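PDB 5WZJ: pumilio homolog 23, which binds RNA sequence-specifically, recognising a site in 18S rRNA through pumilio repeats packed into a right-handed superhelix. Local coordinates for residues Val290-Asn303 with Phe325-Gln339. Sequence-based numbering, arbitrary orientation.
With nucleotides of chain B.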
loop_
_atom_site.group_PDB
_atom_site.type_symbol
_atom_site.label_atom_id
_atom_site.label_comp_id
_atom_site.label_asym_id
_atom_site.label_seq_id
_atom_site.Cartn_x
_atom_site.Cartn_y
_atom_site.Cartn_z
ATOM N N VAL A 290 -12.666 3.718 8.385
ATOM C CA VAL A 290 -12.359 3.106 9.676
ATOM C C VAL A 290 -11.055 2.296 9.610
ATOM O O VAL A 290 -10.330 2.201 10.609
ATOM C CB VAL A 290 -13.544 2.254 10.165
ATOM C CG1 VAL A 290 -13.219 1.603 11.516
ATOM C CG2 VAL A 290 -14.806 3.122 10.292
ATOM N N GLU A 291 -10.732 1.711 8.449
ATOM C CA GLU A 291 -9.413 1.097 8.272
ATOM C C GLU A 291 -8.313 2.070 8.662
ATOM O O GLU A 291 -7.376 1.714 9.382
ATOM C CB GLU A 291 -9.192 0.661 6.822
ATOM C CG GLU A 291 -9.980 -0.547 6.342
ATOM C CD GLU A 291 -9.591 -0.880 4.914
ATOM O OE1 GLU A 291 -10.430 -0.733 3.999
ATOM O OE2 GLU A 291 -8.409 -1.222 4.707
ATOM N N VAL A 292 -8.419 3.312 8.196
ATOM C CA VAL A 292 -7.365 4.282 8.460
ATOM C C VAL A 292 -7.391 4.718 9.921
ATOM O O VAL A 292 -6.340 4.855 10.558
ATOM C CB VAL A 292 -7.483 5.478 7.499
ATOM C CG1 VAL A 292 -6.428 6.524 7.845
ATOM C CG2 VAL A 292 -7.283 5.002 6.054
ATOM N N ILE A 293 -8.587 4.921 10.482
ATOM C CA ILE A 293 -8.702 5.233 11.906
ATOM C C ILE A 293 -7.956 4.200 12.747
ATOM O O ILE A 293 -7.184 4.544 13.655
ATOM C CB ILE A 293 -10.180 5.328 12.320
ATOM C CG1 ILE A 293 -10.805 6.605 11.748
ATOM C CG2 ILE A 293 -10.303 5.316 13.832
ATOM C CD1 ILE A 293 -12.307 6.659 11.920
ATOM N N LEU A 294 -8.178 2.915 12.456
ATOM C CA LEU A 294 -7.545 1.865 13.252
ATOM C C LEU A 294 -6.037 1.840 13.053
ATOM O O LEU A 294 -5.299 1.529 13.995
ATOM C CB LEU A 294 -8.160 0.504 12.915
ATOM C CG LEU A 294 -9.609 0.334 13.392
ATOM C CD1 LEU A 294 -10.223 -0.980 12.916
ATOM C CD2 LEU A 294 -9.626 0.406 14.908
ATOM N N GLU A 295 -5.563 2.186 11.850
ATOM C CA GLU A 295 -4.127 2.220 11.588
ATOM C C GLU A 295 -3.425 3.329 12.357
ATOM O O GLU A 295 -2.261 3.172 12.734
ATOM C CB GLU A 295 -3.856 2.399 10.096
ATOM C CG GLU A 295 -4.065 1.124 9.326
ATOM C CD GLU A 295 -4.203 1.350 7.844
ATOM O OE1 GLU A 295 -3.608 2.333 7.322
ATOM O OE2 GLU A 295 -4.921 0.535 7.220
ATOM N N VAL A 296 -4.082 4.479 12.547
ATOM C CA VAL A 296 -3.437 5.601 13.230
ATOM C C VAL A 296 -3.871 5.758 14.682
ATOM O O VAL A 296 -3.307 6.609 15.391
ATOM C CB VAL A 296 -3.678 6.929 12.478
ATOM C CG1 VAL A 296 -3.142 6.824 11.070
ATOM C CG2 VAL A 296 -5.176 7.295 12.495
ATOM N N ALA A 297 -4.833 4.964 15.154
ATOM C CA ALA A 297 -5.418 5.213 16.463
ATOM C C ALA A 297 -4.369 5.067 17.563
ATOM O O ALA A 297 -3.617 4.085 17.565
ATOM C CB ALA A 297 -6.569 4.243 16.724
ATOM N N PRO A 298 -4.269 6.026 18.488
ATOM C CA PRO A 298 -3.480 5.806 19.703
ATOM C C PRO A 298 -4.078 4.687 20.540
ATOM O O PRO A 298 -5.248 4.331 20.396
ATOM C CB PRO A 298 -3.571 7.150 20.440
ATOM C CG PRO A 298 -3.881 8.144 19.362
ATOM C CD PRO A 298 -4.779 7.402 18.405
ATOM N N GLU A 299 -3.255 4.156 21.453
ATOM C CA GLU A 299 -3.604 2.923 22.159
ATOM C C GLU A 299 -4.963 3.024 22.839
ATOM O O GLU A 299 -5.818 2.143 22.678
ATOM C CB GLU A 299 -2.522 2.578 23.187
ATOM C CG GLU A 299 -2.936 1.444 24.123
ATOM C CD GLU A 299 -1.776 0.884 24.935
ATOM O OE1 GLU A 299 -0.701 0.620 24.345
ATOM O OE2 GLU A 299 -1.945 0.711 26.161
ATOM N N SER A 300 -5.182 4.091 23.608
ATOM C CA SER A 300 -6.421 4.212 24.368
ATOM C C SER A 300 -7.626 4.251 23.441
ATOM O O SER A 300 -8.681 3.676 23.736
ATOM C CB SER A 300 -6.376 5.476 25.232
ATOM O OG SER A 300 -6.193 6.622 24.409
ATOM N N LEU A 301 -7.485 4.933 22.311
ATOM C CA LEU A 301 -8.595 5.024 21.375
ATOM C C LEU A 301 -8.829 3.682 20.686
ATOM O O LEU A 301 -9.977 3.249 20.540
ATOM C CB LEU A 301 -8.307 6.142 20.370
ATOM C CG LEU A 301 -9.455 6.621 19.498
ATOM C CD1 LEU A 301 -9.330 8.117 19.247
ATOM C CD2 LEU A 301 -9.423 5.862 18.210
ATOM N N TYR A 302 -7.748 2.995 20.286
ATOM C CA TYR A 302 -7.890 1.663 19.695
ATOM C C TYR A 302 -8.595 0.717 20.655
ATOM O O TYR A 302 -9.499 -0.027 20.255
ATOM C CB TYR A 302 -6.518 1.082 19.298
ATOM C CG TYR A 302 -6.617 -0.357 18.802
ATOM C CD1 TYR A 302 -6.680 -1.424 19.705
ATOM C CD2 TYR A 302 -6.675 -0.651 17.433
ATOM C CE1 TYR A 302 -6.808 -2.740 19.269
ATOM C CE2 TYR A 302 -6.793 -1.967 16.987
ATOM C CZ TYR A 302 -6.866 -3.005 17.914
ATOM O OH TYR A 302 -6.990 -4.313 17.491
ATOM N N ASN A 303 -8.166 0.697 21.922
ATOM C CA ASN A 303 -8.739 -0.262 22.866
ATOM C C ASN A 303 -10.232 -0.029 23.045
ATOM O O ASN A 303 -11.008 -0.982 23.175
ATOM C CB ASN A 303 -8.018 -0.184 24.217
ATOM C CG ASN A 303 -6.591 -0.724 24.148
ATOM O OD1 ASN A 303 -6.212 -1.370 23.174
ATOM N ND2 ASN A 303 -5.798 -0.457 25.180
ATOM N N PHE A 325 -12.182 -5.909 5.555
ATOM C CA PHE A 325 -10.931 -5.155 5.529
ATOM C C PHE A 325 -10.760 -4.306 6.782
ATOM O O PHE A 325 -9.624 -4.063 7.209
ATOM C CB PHE A 325 -10.862 -4.295 4.273
ATOM C CG PHE A 325 -10.766 -5.098 3.011
ATOM C CD1 PHE A 325 -9.540 -5.602 2.586
ATOM C CD2 PHE A 325 -11.907 -5.375 2.264
ATOM C CE1 PHE A 325 -9.443 -6.350 1.426
ATOM C CE2 PHE A 325 -11.826 -6.139 1.114
ATOM C CZ PHE A 325 -10.587 -6.617 0.682
ATOM N N VAL A 326 -11.868 -3.862 7.393
ATOM C CA VAL A 326 -11.774 -3.214 8.697
ATOM C C VAL A 326 -11.276 -4.200 9.742
ATOM O O VAL A 326 -10.449 -3.858 10.597
ATOM C CB VAL A 326 -13.130 -2.611 9.111
ATOM C CG1 VAL A 326 -12.980 -1.858 10.435
ATOM C CG2 VAL A 326 -13.663 -1.671 8.030
ATOM N N ILE A 327 -11.777 -5.435 9.700
ATOM C CA ILE A 327 -11.311 -6.437 10.653
ATOM C C ILE A 327 -9.823 -6.706 10.443
ATOM O O ILE A 327 -9.063 -6.863 11.407
ATOM C CB ILE A 327 -12.162 -7.715 10.536
ATOM C CG1 ILE A 327 -13.622 -7.408 10.869
ATOM C CG2 ILE A 327 -11.632 -8.812 11.470
ATOM C CD1 ILE A 327 -13.800 -6.660 12.223
ATOM N N GLN A 328 -9.377 -6.721 9.184
ATOM C CA GLN A 328 -7.953 -6.901 8.919
ATOM C C GLN A 328 -7.127 -5.795 9.563
ATOM O O GLN A 328 -6.081 -6.062 10.171
ATOM C CB GLN A 328 -7.698 -6.944 7.417
ATOM C CG GLN A 328 -8.129 -8.243 6.732
ATOM C CD GLN A 328 -7.791 -8.215 5.254
ATOM O OE1 GLN A 328 -6.735 -7.707 4.862
ATOM N NE2 GLN A 328 -8.692 -8.737 4.419
ATOM N N ALA A 329 -7.579 -4.544 9.432
ATOM C CA ALA A 329 -6.892 -3.435 10.093
ATOM C C ALA A 329 -6.967 -3.571 11.608
ATOM O O ALA A 329 -5.975 -3.338 12.308
ATOM C CB ALA A 329 -7.490 -2.095 9.635
ATOM N N LEU A 330 -8.132 -3.943 12.137
ATOM C CA LEU A 330 -8.256 -4.117 13.585
ATOM C C LEU A 330 -7.286 -5.178 14.097
ATOM O O LEU A 330 -6.562 -4.960 15.076
ATOM C CB LEU A 330 -9.686 -4.500 13.950
ATOM C CG LEU A 330 -9.950 -4.747 15.441
ATOM C CD1 LEU A 330 -10.206 -3.440 16.191
ATOM C CD2 LEU A 330 -11.140 -5.653 15.582
ATOM N N ILE A 331 -7.285 -6.347 13.459
ATOM C CA ILE A 331 -6.392 -7.433 13.861
ATOM C C ILE A 331 -4.941 -6.962 13.848
ATOM O O ILE A 331 -4.198 -7.142 14.823
ATOM C CB ILE A 331 -6.592 -8.654 12.943
ATOM C CG1 ILE A 331 -7.981 -9.271 13.133
ATOM C CG2 ILE A 331 -5.511 -9.706 13.214
ATOM C CD1 ILE A 331 -8.326 -10.307 12.068
ATOM N N SER A 332 -4.524 -6.342 12.738
ATOM C CA SER A 332 -3.118 -5.993 12.535
ATOM C C SER A 332 -2.607 -5.030 13.590
ATOM O O SER A 332 -1.396 -4.962 13.826
ATOM C CB SER A 332 -2.916 -5.353 11.158
ATOM O OG SER A 332 -3.375 -6.203 10.138
ATOM N N HIS A 333 -3.499 -4.258 14.212
ATOM C CA HIS A 333 -3.083 -3.244 15.172
ATOM C C HIS A 333 -3.486 -3.577 16.600
ATOM O O HIS A 333 -3.446 -2.699 17.467
ATOM C CB HIS A 333 -3.623 -1.879 14.736
ATOM C CG HIS A 333 -3.000 -1.401 13.467
ATOM N ND1 HIS A 333 -3.484 -1.751 12.224
ATOM C CD2 HIS A 333 -1.889 -0.661 13.245
ATOM C CE1 HIS A 333 -2.711 -1.227 11.289
ATOM N NE2 HIS A 333 -1.734 -0.564 11.881
ATOM N N ALA A 334 -3.844 -4.832 16.873
ATOM C CA ALA A 334 -4.125 -5.239 18.244
ATOM C C ALA A 334 -2.902 -5.004 19.129
ATOM O O ALA A 334 -1.758 -5.043 18.671
ATOM C CB ALA A 334 -4.549 -6.708 18.291
ATOM N N ARG A 335 -3.157 -4.727 20.408
ATOM C CA ARG A 335 -2.125 -4.222 21.303
ATOM C C ARG A 335 -1.587 -5.253 22.290
ATOM O O ARG A 335 -0.407 -5.189 22.632
ATOM C CB ARG A 335 -2.646 -3.011 22.094
ATOM C CG ARG A 335 -2.901 -1.740 21.268
ATOM C CD ARG A 335 -1.707 -1.408 20.380
ATOM N NE ARG A 335 -1.564 0.030 20.142
ATOM C CZ ARG A 335 -2.221 0.712 19.202
ATOM N NH1 ARG A 335 -3.094 0.092 18.386
ATOM N NH2 ARG A 335 -2.010 2.020 19.078
ATOM N N ASP A 336 -2.400 -6.200 22.753
ATOM C CA ASP A 336 -1.977 -7.059 23.854
ATOM C C ASP A 336 -2.535 -8.466 23.676
ATOM O O ASP A 336 -3.328 -8.749 22.770
ATOM C CB ASP A 336 -2.387 -6.465 25.214
ATOM C CG ASP A 336 -3.888 -6.238 25.345
ATOM O OD1 ASP A 336 -4.688 -7.098 24.920
ATOM O OD2 ASP A 336 -4.275 -5.189 25.898
ATOM N N GLN A 337 -2.124 -9.346 24.587
ATOM C CA GLN A 337 -2.460 -10.754 24.464
ATOM C C GLN A 337 -3.912 -11.029 24.820
ATOM O O GLN A 337 -4.482 -12.016 24.341
ATOM C CB GLN A 337 -1.507 -11.579 25.330
ATOM C CG GLN A 337 -0.046 -11.215 25.058
ATOM C CD GLN A 337 0.952 -12.084 25.805
ATOM O OE1 GLN A 337 0.688 -12.541 26.918
ATOM N NE2 GLN A 337 2.110 -12.315 25.189
ATOM N N GLU A 338 -4.536 -10.178 25.641
ATOM C CA GLU A 338 -5.950 -10.385 25.929
ATOM C C GLU A 338 -6.784 -10.188 24.671
ATOM O O GLU A 338 -7.703 -10.968 24.391
ATOM C CB GLU A 338 -6.425 -9.451 27.043
ATOM C CG GLU A 338 -7.890 -9.677 27.417
ATOM C CD GLU A 338 -8.480 -8.583 28.312
ATOM O OE1 GLU A 338 -7.716 -7.786 28.903
ATOM O OE2 GLU A 338 -9.723 -8.522 28.422
ATOM N N GLN A 339 -6.461 -9.160 23.887
ATOM C CA GLN A 339 -7.141 -8.960 22.612
ATOM C C GLN A 339 -6.875 -10.120 21.662
ATOM O O GLN A 339 -7.789 -10.591 20.976
ATOM C CB GLN A 339 -6.698 -7.630 21.990
ATOM C CG GLN A 339 -7.238 -6.414 22.746
ATOM C CD GLN A 339 -6.565 -5.123 22.342
ATOM O OE1 GLN A 339 -5.513 -5.123 21.688
ATOM N NE2 GLN A 339 -7.167 -4.005 22.731
ATOM P P G B 7 -13.471 -7.302 -5.436
ATOM O OP1 G B 7 -14.524 -7.751 -6.376
ATOM O OP2 G B 7 -12.144 -6.801 -5.859
ATOM O "O5'" G B 7 -14.053 -6.089 -4.579
ATOM C "C5'" G B 7 -15.370 -6.131 -4.064
ATOM C "C4'" G B 7 -15.662 -4.920 -3.213
ATOM O "O4'" G B 7 -15.029 -5.046 -1.912
ATOM C "C3'" G B 7 -15.132 -3.598 -3.736
ATOM O "O3'" G B 7 -15.916 -3.078 -4.793
ATOM C "C2'" G B 7 -15.125 -2.738 -2.478
ATOM O "O2'" G B 7 -16.435 -2.289 -2.179
ATOM C "C1'" G B 7 -14.709 -3.764 -1.413
ATOM N N9 G B 7 -13.262 -3.694 -1.159
ATOM C C8 G B 7 -12.249 -4.181 -1.952
ATOM N N7 G B 7 -11.071 -3.915 -1.470
ATOM C C5 G B 7 -11.314 -3.202 -0.304
ATOM C C6 G B 7 -10.419 -2.644 0.645
ATOM O O6 G B 7 -9.188 -2.679 0.631
ATOM N N1 G B 7 -11.076 -2.007 1.692
ATOM C C2 G B 7 -12.441 -1.909 1.790
ATOM N N2 G B 7 -12.908 -1.248 2.860
ATOM N N3 G B 7 -13.290 -2.421 0.908
ATOM C C4 G B 7 -12.664 -3.048 -0.104
ATOM P P U B 5 -3.550 -7.063 -4.572
ATOM O OP1 U B 5 -3.798 -7.646 -5.912
ATOM O OP2 U B 5 -3.852 -5.642 -4.265
ATOM O "O5'" U B 5 -4.303 -7.955 -3.489
ATOM C "C5'" U B 5 -4.146 -9.369 -3.482
ATOM C "C4'" U B 5 -5.271 -10.041 -2.737
ATOM O "O4'" U B 5 -5.162 -9.721 -1.324
ATOM C "C3'" U B 5 -6.668 -9.606 -3.164
ATOM O "O3'" U B 5 -7.554 -10.698 -2.978
ATOM C "C2'" U B 5 -7.000 -8.513 -2.148
ATOM O "O2'" U B 5 -8.380 -8.284 -1.963
ATOM C "C1'" U B 5 -6.342 -9.067 -0.887
ATOM N N1 U B 5 -5.942 -8.048 0.094
ATOM C C2 U B 5 -6.400 -8.215 1.386
ATOM O O2 U B 5 -7.124 -9.136 1.708
ATOM N N3 U B 5 -5.995 -7.262 2.283
ATOM C C4 U B 5 -5.185 -6.180 2.018
ATOM O O4 U B 5 -4.915 -5.418 2.941
ATOM C C5 U B 5 -4.738 -6.074 0.662
ATOM C C6 U B 5 -5.116 -6.996 -0.240
ATOM P P U B 6 -8.245 -11.433 -4.221
ATOM O OP1 U B 6 -8.535 -12.817 -3.770
ATOM O OP2 U B 6 -7.455 -11.206 -5.444
ATOM O "O5'" U B 6 -9.607 -10.629 -4.390
ATOM C "C5'" U B 6 -10.810 -11.248 -4.822
ATOM C "C4'" U B 6 -12.005 -10.576 -4.195
ATOM O "O4'" U B 6 -12.087 -10.979 -2.801
ATOM C "C3'" U B 6 -11.947 -9.043 -4.195
ATOM O "O3'" U B 6 -13.256 -8.497 -4.376
ATOM C "C2'" U B 6 -11.434 -8.717 -2.791
ATOM O "O2'" U B 6 -11.811 -7.443 -2.313
ATOM C "C1'" U B 6 -12.068 -9.834 -1.964
ATOM N N1 U B 6 -11.338 -10.186 -0.733
ATOM C C2 U B 6 -11.916 -9.855 0.483
ATOM O O2 U B 6 -12.988 -9.269 0.569
ATOM N N3 U B 6 -11.195 -10.227 1.594
ATOM C C4 U B 6 -9.986 -10.899 1.614
ATOM O O4 U B 6 -9.454 -11.179 2.695
ATOM C C5 U B 6 -9.458 -11.211 0.317
ATOM C C6 U B 6 -10.129 -10.849 -0.786
HETATM O O HOH W 1 -3.743 1.771 16.152
#
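Val290 meets Val326 through their CG1 methyls where helix 290-296 and helix 325-332 run side by side, 2° from parallel with axes 8.6 Å apart. The next residue, Glu291, extends beside Phe325 toward the RNA: its OE1 accepts from both N1 (2.7 Å) and N2 of G7 of chain B, while OE2 is paired with Arg181. The Phe325 ring lies flat against the same guanine, with C6 of G7 over its centre, so the two segments grip one base by edge and face. Leu294 fills the middle of the interface, its CD1 lying 3.7 Å from Leu330 CB and also touching Val326 CG1. Beyond it Glu295 CA makes a CH-pi contact over the His333 ring, whose turn is fixed by the bond from ND1 to Ala329 O. Where the first helix ends, Ala297 O accepts from Arg335 NH2 (3.0 Å) in the guanidinium plane, and a water bridges Leu294 O and Ala297 O to Arg335 NH1. Tyr302, with CG anti to the backbone N (chi1 175°), reaches past this arginine, the ring and guanidinium planes 40° apart; its OH donates to Leu330 O (2.5 Å) from above the carbonyl plane, opposite His333 N, and His333 O lies over one ring face. A phenylalanine here would probably leave Leu330 O with His333 N but without the hydroxyl on its other face. Asn303 OD1 accepts from Gln339 NE2 (2.8 Å), the two amides nearly perpendicular, while Gln339 OE1 accepts from Arg335 N and, weakly, from Asp336 N, and Gln339 N returns a bond to Asp336 OD1, a capping box. Parallel RNA-facing helices of successive repeats, here Pumilio 5 and 6, presenting base-reading and stacking side chains, are the hallmark of the PUF superhelix.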